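Local coordinates for peptide ABC transporter, peptide-binding protein (Thermus thermophilus, PDB 2D5W) that binds oligopeptides and probably hands them to a membrane ABC transporter for uptake, at residues Q14-L19 with N222-E227; N6-G11 with E37-A42; R250-T255 with L259-G264; F108-A113 with N191-F196. All coordinates share one frame; numbering follows the deposited sequence.

How the contacts relate
Contacts 1, 2 and 3 gather round one five-stranded mixed sheet, in which strand 246-251 lies between strands 223-228 and 7-12. Contact 1 joins strand 223-228 to the loop after strand 7-12. Its centre is about 10 Å from that of contact 2 and about 15 Å from that of contact 3. Asn222 O to Phe251 N, 3.0 Å, and Ile10 O to Arg250 N, 2.8 Å, are probable hydrogen bonds tying contact 3 to contacts 1 and 2. Contact 4, a helix pair centred about 21 Å from contact 1, touches it through Val18 and Leu194. The bound peptide is met from segment 14-19, where Gln14 NE2 hydrogen-bonds its backbone.

Contact 1 (Q14-L19 with N222-E227); sequences QEPRVL and NSIEME
Leu19 and Ile224 meet tip to tip, with CD2 of Leu19 3.9 Å from CD1 of Ile224. The same methyl receives Pro16, whose ring carbon CD lies 4.2 Å from Ile224 CD1, so one isoleucine methyl meets both Pro16 and Leu19. Ile224 gets there because CG1 is set anti to its carbonyl carbon (chi1 -77°) and the chain then runs on extended to CD1. Phe251 borders both Pro16 and Ile224, and Trp218 borders Leu19 and Ile224.

Segment 222-227 enters strand 223-228 through a classic beta bulge: Asn222 and Ser223 together face a single residue of strand 213-219. The 14-19 segment belongs to the irregular loop that follows strand 7-12.

The polar part is looser. Glu15 stretches its extended side chain toward the bulge, but OE1 stops 3.8 Å from Asn222 N, too far for a hydrogen bond. Its other oxygen, OE2, is gripped by Trp218 NE1 and Gly221 N, which hold the carboxylate at the turn between the two strands. Within the bulge, Ser223 OG donates to Asn222 OD1 over 2.9 Å, meeting a lone pair of that oxygen in the carbonyl plane.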
loop_
_atom_site.group_PDB
_atom_site.type_symbol
_atom_site.label_atom_id
_atom_site.label_comp_id
_atom_site.label_asym_id
_atom_site.label_seq_id
_atom_site.Cartn_x
_atom_site.Cartn_y
_atom_site.Cartn_z
ATOM N N GLN A 14 -6.843 2.070 -11.637
ATOM C CA GLN A 14 -6.645 0.699 -11.182
ATOM C C GLN A 14 -7.905 0.274 -10.453
ATOM O O GLN A 14 -8.584 1.102 -9.846
ATOM C CB GLN A 14 -5.432 0.612 -10.256
ATOM C CG GLN A 14 -4.133 0.925 -10.977
ATOM C CD GLN A 14 -2.920 0.889 -10.077
ATOM O OE1 GLN A 14 -2.919 0.242 -9.029
ATOM N NE2 GLN A 14 -1.866 1.577 -10.490
ATOM N N GLU A 15 -8.217 -1.014 -10.518
ATOM C CA GLU A 15 -9.418 -1.550 -9.890
ATOM C C GLU A 15 -9.082 -2.646 -8.882
ATOM O O GLU A 15 -8.194 -3.461 -9.118
ATOM C CB GLU A 15 -10.339 -2.118 -10.973
ATOM C CG GLU A 15 -11.689 -2.610 -10.480
ATOM C CD GLU A 15 -12.620 -3.003 -11.617
ATOM O OE1 GLU A 15 -12.295 -2.709 -12.789
ATOM O OE2 GLU A 15 -13.686 -3.597 -11.343
ATOM N N PRO A 16 -9.780 -2.672 -7.737
ATOM C CA PRO A 16 -9.498 -3.714 -6.743
ATOM C C PRO A 16 -9.758 -5.098 -7.333
ATOM O O PRO A 16 -10.720 -5.287 -8.076
ATOM C CB PRO A 16 -10.485 -3.404 -5.621
ATOM C CG PRO A 16 -10.732 -1.934 -5.760
ATOM C CD PRO A 16 -10.812 -1.738 -7.251
ATOM N N ARG A 17 -8.909 -6.065 -7.007
ATOM C CA ARG A 17 -9.116 -7.423 -7.501
ATOM C C ARG A 17 -10.243 -8.075 -6.695
ATOM O O ARG A 17 -11.034 -8.848 -7.232
ATOM C CB ARG A 17 -7.826 -8.232 -7.379
ATOM C CG ARG A 17 -7.941 -9.690 -7.836
ATOM C CD ARG A 17 -8.552 -9.823 -9.231
ATOM N NE ARG A 17 -8.605 -11.214 -9.689
ATOM C CZ ARG A 17 -7.574 -11.876 -10.206
ATOM N NH1 ARG A 17 -7.720 -13.138 -10.588
ATOM N NH2 ARG A 17 -6.400 -11.277 -10.354
ATOM N N VAL A 18 -10.285 -7.763 -5.401
ATOM C CA VAL A 18 -11.313 -8.247 -4.478
ATOM C C VAL A 18 -11.664 -7.063 -3.584
ATOM O O VAL A 18 -10.928 -6.071 -3.554
ATOM C CB VAL A 18 -10.828 -9.440 -3.603
ATOM C CG1 VAL A 18 -10.591 -10.658 -4.476
ATOM C CG2 VAL A 18 -9.569 -9.066 -2.845
ATOM N N LEU A 19 -12.768 -7.163 -2.847
ATOM C CA LEU A 19 -13.200 -6.050 -2.017
ATOM C C LEU A 19 -13.983 -6.474 -0.782
ATOM O O LEU A 19 -14.659 -7.505 -0.790
ATOM C CB LEU A 19 -14.083 -5.125 -2.861
ATOM C CG LEU A 19 -14.554 -3.784 -2.298
ATOM C CD1 LEU A 19 -13.398 -2.797 -2.314
ATOM C CD2 LEU A 19 -15.712 -3.249 -3.139
ATOM N N ASN A 222 -15.503 -1.974 -14.709
ATOM C CA ASN A 222 -16.101 -0.684 -15.016
ATOM C C ASN A 222 -16.299 0.276 -13.848
ATOM O O ASN A 222 -15.857 1.423 -13.907
ATOM C CB ASN A 222 -17.446 -0.914 -15.719
ATOM C CG ASN A 222 -18.148 0.379 -16.082
ATOM O OD1 ASN A 222 -18.693 1.068 -15.221
ATOM N ND2 ASN A 222 -18.137 0.716 -17.367
ATOM N N SER A 223 -16.943 -0.177 -12.777
ATOM C CA SER A 223 -17.218 0.727 -11.673
ATOM C C SER A 223 -17.660 0.049 -10.391
ATOM O O SER A 223 -18.056 -1.113 -10.385
ATOM C CB SER A 223 -18.331 1.688 -12.093
ATOM O OG SER A 223 -19.503 0.954 -12.427
ATOM N N ILE A 224 -17.579 0.805 -9.302
ATOM C CA ILE A 224 -18.046 0.365 -7.993
ATOM C C ILE A 224 -18.971 1.493 -7.536
ATOM O O ILE A 224 -18.553 2.650 -7.412
ATOM C CB ILE A 224 -16.887 0.159 -6.991
ATOM C CG1 ILE A 224 -16.180 -1.167 -7.303
ATOM C CG2 ILE A 224 -17.418 0.160 -5.557
ATOM C CD1 ILE A 224 -14.904 -1.398 -6.524
ATOM N N GLU A 225 -20.239 1.156 -7.325
ATOM C CA GLU A 225 -21.236 2.135 -6.917
ATOM C C GLU A 225 -21.623 1.917 -5.467
ATOM O O GLU A 225 -21.933 0.797 -5.060
ATOM C CB GLU A 225 -22.476 2.014 -7.805
ATOM C CG GLU A 225 -22.171 1.972 -9.295
ATOM C CD GLU A 225 -23.426 1.870 -10.143
ATOM O OE1 GLU A 225 -23.303 1.595 -11.355
ATOM O OE2 GLU A 225 -24.533 2.069 -9.601
ATOM N N MET A 226 -21.621 2.999 -4.700
ATOM C CA MET A 226 -21.946 2.957 -3.281
ATOM C C MET A 226 -23.038 3.980 -2.980
ATOM O O MET A 226 -23.199 4.966 -3.702
ATOM C CB MET A 226 -20.689 3.272 -2.461
ATOM C CG MET A 226 -19.504 2.362 -2.799
ATOM S SD MET A 226 -17.958 2.766 -1.962
ATOM C CE MET A 226 -17.319 4.045 -3.041
ATOM N N GLU A 227 -23.797 3.735 -1.919
ATOM C CA GLU A 227 -24.858 4.648 -1.521
ATOM C C GLU A 227 -24.728 4.924 -0.028
ATOM O O GLU A 227 -24.118 4.145 0.706
ATOM C CB GLU A 227 -26.231 4.052 -1.841
ATOM C CG GLU A 227 -26.537 2.762 -1.114
ATOM C CD GLU A 227 -27.949 2.277 -1.368
ATOM O OE1 GLU A 227 -28.896 3.059 -1.134
ATOM O OE2 GLU A 227 -28.116 1.118 -1.793
#

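Contact 2 (N6-G11 with E37-A42); sequences NSLVIG and EQYLFA
Tyr39 points its side chain from the last turn of helix 31-40 at Ile10 and Leu8 on strand 7-12. Its CB, where the side chain leaves the helix, sits 3.9 Å from Met226 SD, a neighbour on strand 223-228. From there CG turns anti to the carbonyl carbon (chi1 -69°), which sends the ring down onto the sheet. The far end of the ring makes the contact: CZ is 3.9 Å from Ile10 CD1. Beyond it, Tyr39 OH lies 3.4 Å from Ile10 CD1 and 4.4 Å from Leu8 CD2.

This is helix-on-sheet packing in the mixed five-stranded sheet, where strand 7-12 runs between strands 246-251 and 269-270. Leu8 and Ile10, two residues apart, present the same strand face to the helix. Ile10 comes to meet the tyrosine from the opposite direction; its chain is extended beyond CG1 (chi2 170°), which carries CD1 out to the ring, and the methyl approaches that ring obliquely. Tyr563, from a loop, also lies against Tyr39. The helix turn that carries the tyrosine is held by Phe41 N bonding Glu37 O at 2.7 Å, while Leu40 N makes a weak bond to the same carbonyl.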
loop_
_atom_site.group_PDB
_atom_site.type_symbol
_atom_site.label_atom_id
_atom_site.label_comp_id
_atom_site.label_asym_id
_atom_site.label_seq_id
_atom_site.Cartn_x
_atom_site.Cartn_y
_atom_site.Cartn_z
ATOM N N ASN A 6 -26.771 15.068 -6.366
ATOM C CA ASN A 6 -26.042 14.932 -5.110
ATOM C C ASN A 6 -25.192 13.663 -5.073
ATOM O O ASN A 6 -25.321 12.835 -4.165
ATOM C CB ASN A 6 -27.030 14.940 -3.941
ATOM C CG ASN A 6 -26.389 15.371 -2.647
ATOM O OD1 ASN A 6 -25.208 15.713 -2.616
ATOM N ND2 ASN A 6 -27.162 15.366 -1.568
ATOM N N SER A 7 -24.317 13.523 -6.063
ATOM C CA SER A 7 -23.444 12.361 -6.158
ATOM C C SER A 7 -21.986 12.764 -6.343
ATOM O O SER A 7 -21.674 13.931 -6.590
ATOM C CB SER A 7 -23.873 11.473 -7.326
ATOM O OG SER A 7 -23.757 12.167 -8.557
ATOM N N LEU A 8 -21.104 11.776 -6.229
ATOM C CA LEU A 8 -19.666 11.976 -6.367
ATOM C C LEU A 8 -19.048 10.890 -7.246
ATOM O O LEU A 8 -19.040 9.715 -6.872
ATOM C CB LEU A 8 -19.008 11.944 -4.987
ATOM C CG LEU A 8 -17.478 11.922 -4.928
ATOM C CD1 LEU A 8 -16.912 13.182 -5.558
ATOM C CD2 LEU A 8 -17.027 11.796 -3.484
ATOM N N VAL A 9 -18.540 11.281 -8.410
ATOM C CA VAL A 9 -17.907 10.337 -9.325
ATOM C C VAL A 9 -16.397 10.517 -9.217
ATOM O O VAL A 9 -15.868 11.608 -9.454
ATOM C CB VAL A 9 -18.355 10.579 -10.785
ATOM C CG1 VAL A 9 -17.603 9.646 -11.728
ATOM C CG2 VAL A 9 -19.856 10.358 -10.911
ATOM N N ILE A 10 -15.714 9.438 -8.847
ATOM C CA ILE A 10 -14.268 9.442 -8.675
ATOM C C ILE A 10 -13.600 8.588 -9.745
ATOM O O ILE A 10 -13.990 7.443 -9.969
ATOM C CB ILE A 10 -13.894 8.894 -7.279
ATOM C CG1 ILE A 10 -14.554 9.753 -6.197
ATOM C CG2 ILE A 10 -12.386 8.872 -7.109
ATOM C CD1 ILE A 10 -14.450 9.178 -4.796
ATOM N N GLY A 11 -12.595 9.153 -10.407
ATOM C CA GLY A 11 -11.889 8.424 -11.444
ATOM C C GLY A 11 -10.613 7.773 -10.944
ATOM O O GLY A 11 -9.825 8.397 -10.226
ATOM N N GLU A 37 -12.223 1.363 0.306
ATOM C CA GLU A 37 -12.777 0.816 1.530
ATOM C C GLU A 37 -12.969 1.820 2.655
ATOM O O GLU A 37 -13.701 1.542 3.600
ATOM C CB GLU A 37 -11.957 -0.392 1.979
ATOM C CG GLU A 37 -12.226 -1.586 1.071
ATOM C CD GLU A 37 -11.518 -2.845 1.495
ATOM O OE1 GLU A 37 -11.750 -3.891 0.847
ATOM O OE2 GLU A 37 -10.732 -2.795 2.462
ATOM N N GLN A 38 -12.339 2.989 2.569
ATOM C CA GLN A 38 -12.554 3.997 3.604
ATOM C C GLN A 38 -14.022 4.416 3.560
ATOM O O GLN A 38 -14.623 4.723 4.591
ATOM C CB GLN A 38 -11.709 5.238 3.361
ATOM C CG GLN A 38 -10.225 5.053 3.475
ATOM C CD GLN A 38 -9.524 6.340 3.134
ATOM O OE1 GLN A 38 -8.965 7.012 4.002
ATOM N NE2 GLN A 38 -9.584 6.715 1.866
ATOM N N TYR A 39 -14.592 4.442 2.360
ATOM C CA TYR A 39 -15.987 4.826 2.196
ATOM C C TYR A 39 -16.932 3.773 2.764
ATOM O O TYR A 39 -18.014 4.098 3.257
ATOM C CB TYR A 39 -16.319 5.035 0.711
ATOM C CG TYR A 39 -15.650 6.240 0.091
ATOM C CD1 TYR A 39 -14.311 6.204 -0.302
ATOM C CD2 TYR A 39 -16.347 7.439 -0.059
ATOM C CE1 TYR A 39 -13.682 7.338 -0.825
ATOM C CE2 TYR A 39 -15.732 8.575 -0.577
ATOM C CZ TYR A 39 -14.401 8.520 -0.955
ATOM O OH TYR A 39 -13.798 9.657 -1.443
ATOM N N LEU A 40 -16.496 2.518 2.707
ATOM C CA LEU A 40 -17.294 1.372 3.134
ATOM C C LEU A 40 -17.083 0.864 4.555
ATOM O O LEU A 40 -17.975 0.229 5.127
ATOM C CB LEU A 40 -17.041 0.212 2.169
ATOM C CG LEU A 40 -17.378 0.442 0.696
ATOM C CD1 LEU A 40 -16.815 -0.692 -0.142
ATOM C CD2 LEU A 40 -18.888 0.551 0.523
ATOM N N PHE A 41 -15.907 1.127 5.113
ATOM C CA PHE A 41 -15.566 0.662 6.453
ATOM C C PHE A 41 -14.861 1.767 7.220
ATOM O O PHE A 41 -13.848 2.298 6.767
ATOM C CB PHE A 41 -14.661 -0.569 6.354
ATOM C CG PHE A 41 -15.331 -1.758 5.725
ATOM C CD1 PHE A 41 -16.160 -2.583 6.480
ATOM C CD2 PHE A 41 -15.186 -2.019 4.369
ATOM C CE1 PHE A 41 -16.841 -3.650 5.892
ATOM C CE2 PHE A 41 -15.864 -3.082 3.771
ATOM C CZ PHE A 41 -16.694 -3.899 4.536
ATOM N N ALA A 42 -15.396 2.112 8.384
ATOM C CA ALA A 42 -14.816 3.170 9.196
ATOM C C ALA A 42 -13.972 2.626 10.339
ATOM O O ALA A 42 -14.279 1.586 10.920
ATOM C CB ALA A 42 -15.920 4.063 9.747
#

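Contact 3 (R250-T255 with L259-G264); sequences RFIQNT and LVAVIG
Ile252 and Ala261 carry the side-chain contact: the isoleucine's CD1 touches the alanine CB at 3.6 Å. The CG1 branch of Ile252 runs out extended (chi2 177°), which brings CD1 to the helix. The second link is a backbone one. Leu259 N donates to Thr255 O over 2.9 Å, an i to i+4 bond of the first helical turn, and Leu259 CB rests 3.5 Å from the same oxygen.

One shell out, Asn254 is the N-cap: its OD1 accepts from Ser257 N and, weakly, from Asn256 N, fixing where helix 255-264 begins. Thr255 has its own outside partner, OG1 being hydrogen-bonded to Val416 N. Further along the helix, the bonds from Ile263 N to Leu259 O (2.9 Å) and from Gly264 N to Val260 O (3.0 Å) continue the same pattern. Arg250 NH2 is hydrogen-bonded to Ser266 OG.

The chain here leaves strand 246-251, climbs helix 255-264 and returns as the parallel strand 269-270, a beta-alpha-beta crossover that passes over strand 7-12. On the helix, Leu259 leans on helices 277-280 and 283-286, while the strand keeps strands 223-228 and 7-12 as neighbours.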
loop_
_atom_site.group_PDB
_atom_site.type_symbol
_atom_site.label_atom_id
_atom_site.label_comp_id
_atom_site.label_asym_id
_atom_site.label_seq_id
_atom_site.Cartn_x
_atom_site.Cartn_y
_atom_site.Cartn_z
ATOM N N ARG A 250 -15.122 5.100 -11.076
ATOM C CA ARG A 250 -15.073 4.694 -12.476
ATOM C C ARG A 250 -13.633 4.301 -12.760
ATOM O O ARG A 250 -12.706 5.051 -12.455
ATOM C CB ARG A 250 -15.488 5.845 -13.392
ATOM C CG ARG A 250 -16.987 6.054 -13.489
ATOM C CD ARG A 250 -17.308 7.168 -14.469
ATOM N NE ARG A 250 -16.734 6.918 -15.789
ATOM C CZ ARG A 250 -16.691 7.818 -16.766
ATOM N NH1 ARG A 250 -16.150 7.507 -17.937
ATOM N NH2 ARG A 250 -17.185 9.034 -16.570
ATOM N N PHE A 251 -13.453 3.120 -13.344
ATOM C CA PHE A 251 -12.126 2.603 -13.642
ATOM C C PHE A 251 -11.770 2.666 -15.114
ATOM O O PHE A 251 -12.482 2.127 -15.961
ATOM C CB PHE A 251 -12.027 1.159 -13.149
ATOM C CG PHE A 251 -12.363 1.006 -11.698
ATOM C CD1 PHE A 251 -11.533 1.549 -10.725
ATOM C CD2 PHE A 251 -13.538 0.375 -11.300
ATOM C CE1 PHE A 251 -11.866 1.475 -9.379
ATOM C CE2 PHE A 251 -13.879 0.296 -9.949
ATOM C CZ PHE A 251 -13.040 0.848 -8.991
ATOM N N ILE A 252 -10.661 3.338 -15.406
ATOM C CA ILE A 252 -10.154 3.467 -16.769
ATOM C C ILE A 252 -8.667 3.136 -16.659
ATOM O O ILE A 252 -7.872 3.943 -16.174
ATOM C CB ILE A 252 -10.379 4.896 -17.316
ATOM C CG1 ILE A 252 -11.880 5.218 -17.307
ATOM C CG2 ILE A 252 -9.832 5.002 -18.739
ATOM C CD1 ILE A 252 -12.222 6.627 -17.762
ATOM N N GLN A 253 -8.304 1.935 -17.105
ATOM C CA GLN A 253 -6.938 1.425 -16.995
ATOM C C GLN A 253 -5.837 2.211 -17.690
ATOM O O GLN A 253 -4.735 2.351 -17.149
ATOM C CB GLN A 253 -6.887 -0.026 -17.476
ATOM C CG GLN A 253 -5.603 -0.748 -17.096
ATOM C CD GLN A 253 -5.498 -2.125 -17.715
ATOM O OE1 GLN A 253 -6.503 -2.796 -17.949
ATOM N NE2 GLN A 253 -4.272 -2.562 -17.970
ATOM N N ASN A 254 -6.106 2.693 -18.894
ATOM C CA ASN A 254 -5.100 3.465 -19.604
ATOM C C ASN A 254 -5.144 4.874 -19.026
ATOM O O ASN A 254 -6.171 5.549 -19.099
ATOM C CB ASN A 254 -5.390 3.480 -21.103
ATOM C CG ASN A 254 -4.359 4.270 -21.875
ATOM O OD1 ASN A 254 -4.320 5.496 -21.800
ATOM N ND2 ASN A 254 -3.499 3.569 -22.607
ATOM N N THR A 255 -4.032 5.319 -18.451
ATOM C CA THR A 255 -4.015 6.633 -17.825
ATOM C C THR A 255 -4.262 7.798 -18.777
ATOM O O THR A 255 -4.773 8.833 -18.352
ATOM C CB THR A 255 -2.713 6.873 -17.028
ATOM O OG1 THR A 255 -1.581 6.681 -17.882
ATOM C CG2 THR A 255 -2.631 5.913 -15.844
ATOM N N LEU A 259 -7.152 10.467 -18.372
ATOM C CA LEU A 259 -6.902 11.901 -18.474
ATOM C C LEU A 259 -7.959 12.555 -19.370
ATOM O O LEU A 259 -8.513 13.608 -19.033
ATOM C CB LEU A 259 -5.505 12.157 -19.050
ATOM C CG LEU A 259 -5.143 13.623 -19.326
ATOM C CD1 LEU A 259 -5.205 14.424 -18.037
ATOM C CD2 LEU A 259 -3.755 13.702 -19.936
ATOM N N VAL A 260 -8.241 11.930 -20.508
ATOM C CA VAL A 260 -9.239 12.465 -21.428
ATOM C C VAL A 260 -10.603 12.541 -20.741
ATOM O O VAL A 260 -11.309 13.543 -20.857
ATOM C CB VAL A 260 -9.339 11.591 -22.708
ATOM C CG1 VAL A 260 -10.519 12.033 -23.563
ATOM C CG2 VAL A 260 -8.045 11.698 -23.510
ATOM N N ALA A 261 -10.972 11.490 -20.013
ATOM C CA ALA A 261 -12.255 11.483 -19.315
ATOM C C ALA A 261 -12.305 12.591 -18.257
ATOM O O ALA A 261 -13.318 13.278 -18.105
ATOM C CB ALA A 261 -12.492 10.118 -18.669
ATOM N N VAL A 262 -11.208 12.775 -17.532
ATOM C CA VAL A 262 -11.156 13.809 -16.504
ATOM C C VAL A 262 -11.297 15.200 -17.127
ATOM O O VAL A 262 -12.022 16.052 -16.607
ATOM C CB VAL A 262 -9.842 13.712 -15.691
ATOM C CG1 VAL A 262 -9.685 14.930 -14.786
ATOM C CG2 VAL A 262 -9.855 12.439 -14.847
ATOM N N ILE A 263 -10.618 15.430 -18.246
ATOM C CA ILE A 263 -10.714 16.721 -18.921
ATOM C C ILE A 263 -12.151 16.965 -19.385
ATOM O O ILE A 263 -12.645 18.095 -19.337
ATOM C CB ILE A 263 -9.777 16.779 -20.149
ATOM C CG1 ILE A 263 -8.315 16.706 -19.694
ATOM C CG2 ILE A 263 -10.030 18.056 -20.947
ATOM C CD1 ILE A 263 -7.327 16.539 -20.826
ATOM N N GLY A 264 -12.816 15.896 -19.817
ATOM C CA GLY A 264 -14.184 15.984 -20.310
ATOM C C GLY A 264 -15.226 16.533 -19.354
ATOM O O GLY A 264 -16.258 17.047 -19.794
#

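Contact 4 (F108-A113 with N191-F196); sequences FEVGKA and NFFLKF
A helix-helix contact brings Val110, near the end of helix 101-112, against Phe192 and Phe193 in the last turn of helix 182-194. One methyl does the touching. Val110 CG1 lies 3.7 Å from Phe193 CZ and 4.1 Å from Phe193 CE1, so it sits by the far end of that ring; Phe192 CE2 is a more distant partner at 4.4 Å. The methyl comes at both rings obliquely. It projects that way because CG1 is anti to the backbone N of Val110 (chi1 178°).

The two phenylalanines, consecutive on their helix, form a small aromatic cluster of their own: Phe192 CD2 stands 3.7 Å above the plane of the Phe193 ring, offset toward the rim. The valine thus meets an already packed pair, a single methyl against two rings, all three residues being buried. Helix 159-173 also packs against both helices. Its Trp166 touches Val110 and meets the Phe192 ring with planes at about 50°, and Met116 from a loop lies on both Val110 and Phe193. On the polar flank of helix 101-112, Glu109 OE2 makes a salt bridge to Lys170 and a hydrogen bond to Trp166 NE1, linking it to that third helix.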
loop_
_atom_site.group_PDB
_atom_site.type_symbol
_atom_site.label_atom_id
_atom_site.label_comp_id
_atom_site.label_asym_id
_atom_site.label_seq_id
_atom_site.Cartn_x
_atom_site.Cartn_y
_atom_site.Cartn_z
ATOM N N PHE A 108 -9.355 -10.568 15.513
ATOM C CA PHE A 108 -8.135 -11.108 16.093
ATOM C C PHE A 108 -7.976 -12.613 15.923
ATOM O O PHE A 108 -6.867 -13.098 15.699
ATOM C CB PHE A 108 -8.024 -10.726 17.574
ATOM C CG PHE A 108 -7.315 -9.425 17.800
ATOM C CD1 PHE A 108 -7.982 -8.215 17.639
ATOM C CD2 PHE A 108 -5.956 -9.409 18.105
ATOM C CE1 PHE A 108 -7.306 -7.004 17.773
ATOM C CE2 PHE A 108 -5.271 -8.205 18.239
ATOM C CZ PHE A 108 -5.944 -7.001 18.073
ATOM N N GLU A 109 -9.072 -13.356 16.013
ATOM C CA GLU A 109 -8.985 -14.799 15.855
ATOM C C GLU A 109 -8.506 -15.164 14.449
ATOM O O GLU A 109 -7.684 -16.064 14.276
ATOM C CB GLU A 109 -10.341 -15.440 16.132
ATOM C CG GLU A 109 -10.313 -16.953 16.151
ATOM C CD GLU A 109 -11.613 -17.540 16.653
ATOM O OE1 GLU A 109 -11.884 -17.438 17.869
ATOM O OE2 GLU A 109 -12.367 -18.092 15.832
ATOM N N VAL A 110 -9.013 -14.460 13.442
ATOM C CA VAL A 110 -8.613 -14.732 12.068
ATOM C C VAL A 110 -7.150 -14.336 11.844
ATOM O O VAL A 110 -6.381 -15.089 11.246
ATOM C CB VAL A 110 -9.537 -13.988 11.072
ATOM C CG1 VAL A 110 -9.078 -14.237 9.637
ATOM C CG2 VAL A 110 -10.975 -14.469 11.253
ATOM N N GLY A 111 -6.755 -13.169 12.342
ATOM C CA GLY A 111 -5.380 -12.733 12.169
ATOM C C GLY A 111 -4.380 -13.624 12.888
ATOM O O GLY A 111 -3.241 -13.771 12.442
ATOM N N LYS A 112 -4.808 -14.225 13.996
ATOM C CA LYS A 112 -3.954 -15.097 14.805
ATOM C C LYS A 112 -3.899 -16.542 14.322
ATOM O O LYS A 112 -3.097 -17.333 14.821
ATOM C CB LYS A 112 -4.438 -15.097 16.258
ATOM C CG LYS A 112 -4.234 -13.796 17.003
ATOM C CD LYS A 112 -2.795 -13.641 17.438
ATOM C CE LYS A 112 -2.625 -12.399 18.291
ATOM N NZ LYS A 112 -1.236 -12.278 18.812
ATOM N N ALA A 113 -4.749 -16.896 13.365
ATOM C CA ALA A 113 -4.779 -18.267 12.867
ATOM C C ALA A 113 -3.415 -18.690 12.337
ATOM O O ALA A 113 -2.774 -17.966 11.578
ATOM C CB ALA A 113 -5.835 -18.405 11.781
ATOM N N ASN A 191 -9.736 -19.009 0.164
ATOM C CA ASN A 191 -11.114 -19.296 -0.215
ATOM C C ASN A 191 -12.118 -18.732 0.779
ATOM O O ASN A 191 -13.225 -18.359 0.399
ATOM C CB ASN A 191 -11.322 -20.804 -0.396
ATOM C CG ASN A 191 -10.614 -21.342 -1.627
ATOM O OD1 ASN A 191 -10.225 -20.581 -2.514
ATOM N ND2 ASN A 191 -10.457 -22.659 -1.693
ATOM N N PHE A 192 -11.732 -18.663 2.048
ATOM C CA PHE A 192 -12.602 -18.103 3.075
ATOM C C PHE A 192 -12.912 -16.646 2.718
ATOM O O PHE A 192 -14.075 -16.253 2.624
ATOM C CB PHE A 192 -11.915 -18.178 4.442
ATOM C CG PHE A 192 -12.566 -17.333 5.503
ATOM C CD1 PHE A 192 -13.886 -17.553 5.883
ATOM C CD2 PHE A 192 -11.854 -16.312 6.120
ATOM C CE1 PHE A 192 -14.486 -16.764 6.867
ATOM C CE2 PHE A 192 -12.442 -15.523 7.099
ATOM C CZ PHE A 192 -13.761 -15.749 7.473
ATOM N N PHE A 193 -11.871 -15.846 2.510
ATOM C CA PHE A 193 -12.072 -14.441 2.170
ATOM C C PHE A 193 -12.783 -14.270 0.829
ATOM O O PHE A 193 -13.645 -13.401 0.687
ATOM C CB PHE A 193 -10.728 -13.706 2.149
ATOM C CG PHE A 193 -10.013 -13.717 3.471
ATOM C CD1 PHE A 193 -10.553 -13.067 4.579
ATOM C CD2 PHE A 193 -8.810 -14.400 3.616
ATOM C CE1 PHE A 193 -9.905 -13.099 5.815
ATOM C CE2 PHE A 193 -8.154 -14.439 4.846
ATOM C CZ PHE A 193 -8.704 -13.789 5.948
ATOM N N LEU A 194 -12.441 -15.104 -0.149
ATOM C CA LEU A 194 -13.057 -15.000 -1.470
ATOM C C LEU A 194 -14.573 -15.171 -1.458
ATOM O O LEU A 194 -15.268 -14.582 -2.284
ATOM C CB LEU A 194 -12.421 -16.002 -2.438
ATOM C CG LEU A 194 -10.983 -15.664 -2.845
ATOM C CD1 LEU A 194 -10.390 -16.806 -3.653
ATOM C CD2 LEU A 194 -10.964 -14.365 -3.648
ATOM N N LYS A 195 -15.095 -15.970 -0.533
ATOM C CA LYS A 195 -16.540 -16.160 -0.452
ATOM C C LYS A 195 -17.250 -14.847 -0.131
ATOM O O LYS A 195 -18.444 -14.693 -0.390
ATOM C CB LYS A 195 -16.886 -17.199 0.619
ATOM C CG LYS A 195 -16.656 -18.635 0.187
ATOM C CD LYS A 195 -17.139 -19.611 1.246
ATOM C CE LYS A 195 -16.951 -21.048 0.790
ATOM N NZ LYS A 195 -15.525 -21.349 0.471
ATOM N N PHE A 196 -16.505 -13.900 0.425
ATOM C CA PHE A 196 -17.056 -12.604 0.816
ATOM C C PHE A 196 -16.383 -11.430 0.108
ATOM O O PHE A 196 -16.515 -10.290 0.560
ATOM C CB PHE A 196 -16.857 -12.402 2.322
ATOM C CG PHE A 196 -17.492 -13.458 3.178
ATOM C CD1 PHE A 196 -18.814 -13.337 3.589
ATOM C CD2 PHE A 196 -16.760 -14.570 3.588
ATOM C CE1 PHE A 196 -19.401 -14.308 4.401
ATOM C CE2 PHE A 196 -17.338 -15.547 4.399
ATOM C CZ PHE A 196 -18.660 -15.414 4.806
#